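PDB 5VGC: NleG5-1 effector from Enterobacteria phage YYZ-2008, which probably acts as a ubiquitin-protein transferase, a bacterial effector of the NleG family linked to ubiquitination, and binds calcium ions. Local coordinates for the interface of chains A and B. Coordinates in Å, arbitrary orientation; residue numbers count along the deposited sequence, not the author numbering. Chains: chain A/B, NleG5-1 effector.

Contacts 1 and 2 are twin patches of one two-fold symmetric interface between identical chains, their C-alpha centres about 32 Å apart. Each brings Tyr56 and His87 of one copy against Leu110 and Tyr113 of the other, with the roles of the chains exchanged. The side chains are not placed alike: in contact 1 Tyr113 stacks on the partner histidine, whereas in contact 2 Gln114 and Glu117 of helix 111-125 meet it. The paired patches give a reciprocal dimer in the deposited assembly; whether it forms outside the crystal the structure alone does not show.

Contact 1: the interface of chains A and B. Residues chain A 54, 56, 87, 90, 98, 102; chain B 110, 113.
In B:Tyr113, at the start of helix 112-125, CG sits between the backbone N and the carbonyl carbon (chi1 78°), and this carries the phenol ring onto the imidazole of A:His87. The histidine, from the 3-10 helix 87-89, has CG anti to its own carbonyl carbon and presents a face to it. The rings are stacked, with centroids 3.6 Å apart and planes inclined by 21°. Their overlap is uneven: A:His87 ND1 lies over the CG and CD2 side of the phenol, toward the rim, while B:Tyr113 CZ lies over the middle of the imidazole. On the same tyrosine flank, A:His87 CE1 comes to 3.4 Å from B:Tyr113 CE2.

Beside the stack, the phenol hydroxyl OH of A:Tyr56 donates a hydrogen bond to the backbone carbonyl O of B:Leu110 at 2.7 Å. The donor lies in the carbonyl plane on a lone pair, with a C=O...OH angle of 130°, and the acceptor lies in the plane of the A:Tyr56 ring at its edge. That carbonyl oxygen also lies at the edge of the B:Tyr113 ring, in its plane.

The side chain of B:Leu110 supplies the apolar part of the patch. Its CD2 branch is 3.5 Å from CD1 of A:Leu98, on helix 92-102, and 3.6 Å from CD1 of A:Leu90. The same methyl approaches CZ of A:Tyr56, so one leucine branch meets both aliphatic and aromatic groups of chain A. At the other end of the residue, a weak hydrogen bond runs from the backbone N of B:Leu110 to the carboxylate oxygen OE1 of A:Glu102 at 3.4 Å. A:Glu102 is a calcium-site residue, and its extended side chain brings OE1 to 4.1 Å from B:Leu110 CG.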
# COMPACT_ATOMS: atom_id res chain seq x y z
N ASN A 54 -6.30 -0.44 17.41
CA ASN A 54 -7.17 -1.20 18.31
C ASN A 54 -6.50 -2.52 18.68
O ASN A 54 -5.97 -3.22 17.82
CB ASN A 54 -8.54 -1.47 17.66
CG ASN A 54 -9.30 -0.20 17.30
OD1 ASN A 54 -9.15 0.85 17.94
ND2 ASN A 54 -10.13 -0.28 16.26
N TYR A 56 -3.87 -3.01 20.79
CA TYR A 56 -2.46 -2.93 21.16
C TYR A 56 -2.25 -1.92 22.26
O TYR A 56 -2.96 -0.93 22.36
CB TYR A 56 -1.60 -2.58 19.95
CG TYR A 56 -1.64 -3.62 18.86
CD1 TYR A 56 -0.69 -4.63 18.79
CD2 TYR A 56 -2.63 -3.59 17.90
CE1 TYR A 56 -0.73 -5.58 17.79
CE2 TYR A 56 -2.68 -4.54 16.89
CZ TYR A 56 -1.74 -5.53 16.85
OH TYR A 56 -1.80 -6.45 15.84
N HIS A 87 -1.27 -8.34 20.37
CA HIS A 87 -1.45 -9.35 19.32
C HIS A 87 -0.12 -9.57 18.61
O HIS A 87 0.64 -8.61 18.38
CB HIS A 87 -2.50 -8.93 18.30
CG HIS A 87 -3.84 -8.64 18.88
ND1 HIS A 87 -4.80 -9.61 19.11
CD2 HIS A 87 -4.40 -7.47 19.26
CE1 HIS A 87 -5.88 -9.05 19.62
NE2 HIS A 87 -5.66 -7.75 19.72
N LEU A 90 3.96 -8.63 19.94
CA LEU A 90 4.74 -7.48 19.52
C LEU A 90 4.93 -6.47 20.64
O LEU A 90 4.03 -6.28 21.46
CB LEU A 90 4.03 -6.77 18.36
CG LEU A 90 3.72 -7.60 17.11
CD1 LEU A 90 2.83 -6.80 16.18
CD2 LEU A 90 5.00 -8.05 16.41
N LEU A 98 5.46 -1.19 12.11
CA LEU A 98 4.56 -1.82 11.12
C LEU A 98 3.52 -0.83 10.59
O LEU A 98 3.27 -0.75 9.36
CB LEU A 98 3.88 -3.05 11.71
CG LEU A 98 4.81 -4.22 11.98
CD1 LEU A 98 4.03 -5.29 12.70
CD2 LEU A 98 5.42 -4.77 10.69
N GLU A 102 2.74 0.57 6.94
CA GLU A 102 1.38 0.59 6.35
C GLU A 102 1.00 1.97 5.82
O GLU A 102 0.47 2.10 4.70
CB GLU A 102 0.32 0.11 7.36
CG GLU A 102 0.38 -1.40 7.66
CD GLU A 102 -0.60 -1.86 8.73
OE1 GLU A 102 -0.65 -3.10 8.98
OE2 GLU A 102 -1.30 -1.01 9.34
N LEU B 110 -0.77 -6.00 10.73
CA LEU B 110 -1.21 -6.19 12.12
C LEU B 110 -2.49 -7.01 12.34
O LEU B 110 -2.82 -7.29 13.49
CB LEU B 110 -1.35 -4.82 12.79
CG LEU B 110 -0.03 -4.07 12.93
CD1 LEU B 110 -0.25 -2.59 13.20
CD2 LEU B 110 0.83 -4.71 14.00
N TYR B 113 -4.20 -11.99 13.63
CA TYR B 113 -5.04 -12.60 14.65
C TYR B 113 -6.55 -12.65 14.29
O TYR B 113 -7.26 -13.57 14.78
CB TYR B 113 -4.85 -11.87 15.99
CG TYR B 113 -5.61 -10.56 16.05
CD1 TYR B 113 -5.09 -9.40 15.48
CD2 TYR B 113 -6.86 -10.48 16.67
CE1 TYR B 113 -5.79 -8.20 15.53
CE2 TYR B 113 -7.56 -9.28 16.73
CZ TYR B 113 -7.01 -8.15 16.16
OH TYR B 113 -7.68 -6.95 16.20

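Contact 2: the interface of chains A and B. Residues chain A 110, 113-114, 117; chain B 54, 56, 87.
Packing of side chains on the imidazole of B:His87 makes up much of this patch. The methylene CG of A:Gln114 lies over one face of that ring, 3.9 Å from its centroid, in a CH-pi contact displaced toward the rim on the CG side. A:Gln114 CG is anti to its carbonyl carbon (chi1 -64°), and the extended chain beyond it carries the terminal amide past the histidine to B:Tyr56. There NE2 lies off the rim of the phenol near CE1 and OH, out of the ring plane, in a doubtfully short contact and with no hydrogen bond. CG of A:Gln114 also lies 3.6 Å from B:Tyr56 OH, so that this methylene touches both the imidazole and the phenol hydroxyl. The CD2 methyl of A:Leu110 packs 3.8 Å from the same hydroxyl, OH of B:Tyr56.

Polar contact passes through a water instead of a direct bond. Water 1 lies in the plane of the B:His87 ring, at its edge, and is hydrogen-bonded to ND1 at 2.9 Å with an angle of 167° at the hydrogen. Its oxygen is 2.7 Å from the carboxylate OE1 of A:Glu117. The water thus bridges A:Glu117 OE1 to the histidine nitrogen, with the backbone O of A:Tyr113 at most a weak third partner.

Alongside this bridge, the side chain of A:Glu117 crosses the histidine at about a right angle, its carboxylate plane turned 51° from the ring. A negative charge here would tend to favour a proton on the imidazole. Carboxylate atom CD of A:Glu117 lies 3.6 Å from B:His87 CE1.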
# COMPACT_ATOMS: atom_id res chain seq x y z
N LEU A 110 8.63 5.13 -4.50
CA LEU A 110 9.12 5.36 -5.88
C LEU A 110 9.45 6.81 -6.27
O LEU A 110 10.12 7.00 -7.29
CB LEU A 110 8.17 4.76 -6.90
CG LEU A 110 8.09 3.24 -6.84
CD1 LEU A 110 6.91 2.74 -7.67
CD2 LEU A 110 9.39 2.62 -7.35
N TYR A 113 13.37 7.89 -6.62
CA TYR A 113 14.08 7.58 -7.85
C TYR A 113 13.78 8.59 -8.95
O TYR A 113 14.59 8.84 -9.84
CB TYR A 113 13.79 6.11 -8.23
CG TYR A 113 14.14 5.18 -7.06
CD1 TYR A 113 15.45 4.76 -6.83
CD2 TYR A 113 13.15 4.75 -6.16
CE1 TYR A 113 15.77 3.94 -5.77
CE2 TYR A 113 13.46 3.93 -5.09
CZ TYR A 113 14.77 3.52 -4.90
OH TYR A 113 15.09 2.70 -3.84
N GLN A 114 12.58 9.17 -8.91
CA GLN A 114 12.10 10.11 -9.95
C GLN A 114 12.46 11.61 -9.66
O GLN A 114 12.37 12.51 -10.54
CB GLN A 114 10.59 9.99 -10.00
CG GLN A 114 10.08 8.63 -10.43
CD GLN A 114 8.57 8.53 -10.40
OE1 GLN A 114 7.88 9.43 -9.92
NE2 GLN A 114 8.06 7.42 -10.92
N GLU A 117 15.43 13.82 -11.67
CA GLU A 117 14.89 14.05 -13.00
C GLU A 117 13.77 15.13 -13.03
O GLU A 117 13.78 16.06 -13.87
CB GLU A 117 14.42 12.70 -13.58
CG GLU A 117 13.55 12.77 -14.84
CD GLU A 117 13.59 11.52 -15.71
OE1 GLU A 117 14.50 10.69 -15.52
OE2 GLU A 117 12.69 11.39 -16.58
N ASN B 54 3.41 4.99 -13.61
CA ASN B 54 3.85 5.87 -14.68
C ASN B 54 5.37 6.01 -14.65
O ASN B 54 5.97 6.19 -13.58
CB ASN B 54 3.20 7.26 -14.57
CG ASN B 54 3.32 8.07 -15.86
OD1 ASN B 54 3.34 7.53 -16.97
ND2 ASN B 54 3.39 9.40 -15.72
N TYR B 56 7.67 3.72 -15.66
CA TYR B 56 8.39 2.47 -15.54
C TYR B 56 7.95 1.49 -16.60
O TYR B 56 6.78 1.48 -17.02
CB TYR B 56 8.22 1.88 -14.16
CG TYR B 56 8.82 2.72 -13.07
CD1 TYR B 56 8.03 3.60 -12.34
CD2 TYR B 56 10.18 2.65 -12.76
CE1 TYR B 56 8.57 4.38 -11.34
CE2 TYR B 56 10.72 3.43 -11.76
CZ TYR B 56 9.91 4.29 -11.05
OH TYR B 56 10.43 5.07 -10.06
N HIS B 87 13.37 4.69 -13.96
CA HIS B 87 13.87 5.64 -12.97
C HIS B 87 14.58 4.87 -11.86
O HIS B 87 14.12 3.81 -11.45
CB HIS B 87 12.74 6.46 -12.35
CG HIS B 87 11.92 7.23 -13.33
ND1 HIS B 87 12.25 8.50 -13.73
CD2 HIS B 87 10.77 6.92 -13.99
CE1 HIS B 87 11.35 8.94 -14.60
NE2 HIS B 87 10.44 8.00 -14.77
O HOH W 1 14.81 9.69 -13.04